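PDB 6L0A: dihydroorotase from Saccharomyces cerevisiae S288C, which catalyses the zinc-dependent, reversible interconversion of N-carbamoyl-L-aspartate and dihydroorotate, the third step of de novo pyrimidine biosynthesis. Local coordinates for residues C[289-293]-C[294-298]. Residues are numbered along the deposited sequence; the frame is centred on the assembly and turned at random.
Sequences QVFEE and QNALE
Three backbone N-H groups, those of Gln294, Asn295 and Ala296, turn back onto carbonyls of the last turn of helix 283-293 and end it in a Schellman motif, with Asn295 at positive phi (57°). Gln294 N gives the final i to i-4 bond, to Val290 O. Ala296 N then reaches five residues back to Phe291 O, 2.9 Å away and nearly straight at 169°. Asn295 N bonds to Glu292 O at 2.9 Å, from well above its carbonyl plane; together the three bonds satisfy Val290 O, Phe291 O and Glu292 O. Beyond the turn the chain leaves the helix, and Leu297 lays CD2 3.9 Å from Phe291 CB and against the backbone of Glu292. Leu297 also touches Trp357 of strand 354-362, while the Phe291 ring packs on Phe303 of the next helix, tying the helix end into the fold away from the zinc site. The carboxylate of Glu292 points off the turn to a salt bridge with Lys329. On the exposed side, Glu293 runs out extended (chi2 175°), which lets OE2 accept a hydrogen bond from Gln289 NE2 at 3.2 Å, met from above the carboxylate plane; OE1 accepts from a water at 2.6 Å that is only weakly bonded to Gln294 NE2. Ala296 O lies in the plane of the Phe291 ring, 3.3 Å from CD2 at its edge.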
loop_
_atom_site.group_PDB
_atom_site.type_symbol
_atom_site.label_atom_id
_atom_site.label_comp_id
_atom_site.label_asym_id
_atom_site.label_seq_id
_atom_site.Cartn_x
_atom_site.Cartn_y
_atom_site.Cartn_z
ATOM N N GLN C 289 -4.058 8.182 -23.786
ATOM C CA GLN C 289 -4.298 9.246 -22.816
ATOM C C GLN C 289 -2.986 9.858 -22.348
ATOM O O GLN C 289 -2.846 11.087 -22.275
ATOM C CB GLN C 289 -5.096 8.699 -21.632
ATOM C CG GLN C 289 -5.781 9.773 -20.792
ATOM C CD GLN C 289 -6.737 10.607 -21.617
ATOM O OE1 GLN C 289 -7.555 10.071 -22.372
ATOM N NE2 GLN C 289 -6.642 11.929 -21.479
ATOM N N VAL C 290 -2.005 9.012 -22.040
ATOM C CA VAL C 290 -0.722 9.489 -21.532
ATOM C C VAL C 290 0.033 10.255 -22.606
ATOM O O VAL C 290 0.578 11.338 -22.354
ATOM C CB VAL C 290 0.106 8.306 -21.005
ATOM C CG1 VAL C 290 1.484 8.784 -20.540
ATOM C CG2 VAL C 290 -0.662 7.609 -19.897
ATOM N N PHE C 291 0.091 9.702 -23.820
ATOM C CA PHE C 291 0.863 10.353 -24.870
ATOM C C PHE C 291 0.232 11.678 -25.288
ATOM O O PHE C 291 0.949 12.626 -25.621
ATOM C CB PHE C 291 1.008 9.412 -26.064
ATOM C CG PHE C 291 2.102 8.380 -25.895
ATOM C CD1 PHE C 291 1.965 7.343 -24.981
ATOM C CD2 PHE C 291 3.260 8.449 -26.652
ATOM C CE1 PHE C 291 2.964 6.388 -24.833
ATOM C CE2 PHE C 291 4.269 7.504 -26.507
ATOM C CZ PHE C 291 4.114 6.467 -25.590
ATOM N N GLU C 292 -1.093 11.773 -25.238
ATOM C CA GLU C 292 -1.753 13.049 -25.502
ATOM C C GLU C 292 -1.399 14.074 -24.434
ATOM O O GLU C 292 -0.977 15.196 -24.743
ATOM C CB GLU C 292 -3.264 12.851 -25.572
ATOM C CG GLU C 292 -4.033 14.165 -25.550
ATOM C CD GLU C 292 -5.313 14.100 -26.341
ATOM O OE1 GLU C 292 -6.191 13.287 -25.981
ATOM O OE2 GLU C 292 -5.438 14.859 -27.327
ATOM N N GLU C 293 -1.557 13.698 -23.162
ATOM C CA GLU C 293 -1.241 14.616 -22.076
ATOM C C GLU C 293 0.227 15.030 -22.100
ATOM O O GLU C 293 0.566 16.146 -21.682
ATOM C CB GLU C 293 -1.625 13.976 -20.735
ATOM C CG GLU C 293 -3.140 13.735 -20.592
ATOM C CD GLU C 293 -3.523 12.992 -19.319
ATOM O OE1 GLU C 293 -2.612 12.605 -18.559
ATOM O OE2 GLU C 293 -4.740 12.777 -19.089
ATOM N N GLN C 294 1.107 14.176 -22.616
ATOM C CA GLN C 294 2.522 14.503 -22.702
ATOM C C GLN C 294 2.898 15.204 -23.998
ATOM O O GLN C 294 4.080 15.519 -24.191
ATOM C CB GLN C 294 3.381 13.240 -22.553
ATOM C CG GLN C 294 3.241 12.564 -21.199
ATOM C CD GLN C 294 3.450 13.524 -20.051
ATOM O OE1 GLN C 294 4.508 14.147 -19.934
ATOM N NE2 GLN C 294 2.448 13.647 -19.192
ATOM N N ASN C 295 1.937 15.445 -24.886
ATOM C CA ASN C 295 2.209 16.094 -26.166
ATOM C C ASN C 295 3.250 15.315 -26.955
ATOM O O ASN C 295 4.197 15.869 -27.515
ATOM C CB ASN C 295 2.632 17.543 -25.963
ATOM C CG ASN C 295 1.575 18.325 -25.293
ATOM O OD1 ASN C 295 1.839 19.153 -24.418
ATOM N ND2 ASN C 295 0.329 18.054 -25.663
ATOM N N ALA C 296 3.055 14.002 -26.996
ATOM C CA ALA C 296 4.014 13.133 -27.657
ATOM C C ALA C 296 3.318 12.065 -28.494
ATOM O O ALA C 296 3.856 10.967 -28.670
ATOM C CB ALA C 296 4.945 12.484 -26.633
ATOM N N LEU C 297 2.138 12.372 -29.035
ATOM C CA LEU C 297 1.396 11.376 -29.801
ATOM C C LEU C 297 2.175 10.869 -31.011
ATOM O O LEU C 297 1.934 9.745 -31.464
ATOM C CB LEU C 297 0.051 11.949 -30.244
ATOM C CG LEU C 297 -1.023 12.044 -29.161
ATOM C CD1 LEU C 297 -2.189 12.908 -29.635
ATOM C CD2 LEU C 297 -1.511 10.656 -28.760
ATOM N N GLU C 298 3.122 11.655 -31.529
ATOM C CA GLU C 298 3.952 11.182 -32.631
ATOM C C GLU C 298 4.820 9.995 -32.231
ATOM O O GLU C 298 5.289 9.266 -33.109
ATOM C CB GLU C 298 4.829 12.320 -33.162
ATOM C CG GLU C 298 6.124 12.549 -32.385
ATOM C CD GLU C 298 5.979 13.605 -31.296
ATOM O OE1 GLU C 298 4.832 13.871 -30.863
ATOM O OE2 GLU C 298 7.012 14.171 -30.873
HETATM O O HOH W 1 -0.208 11.694 -18.508
#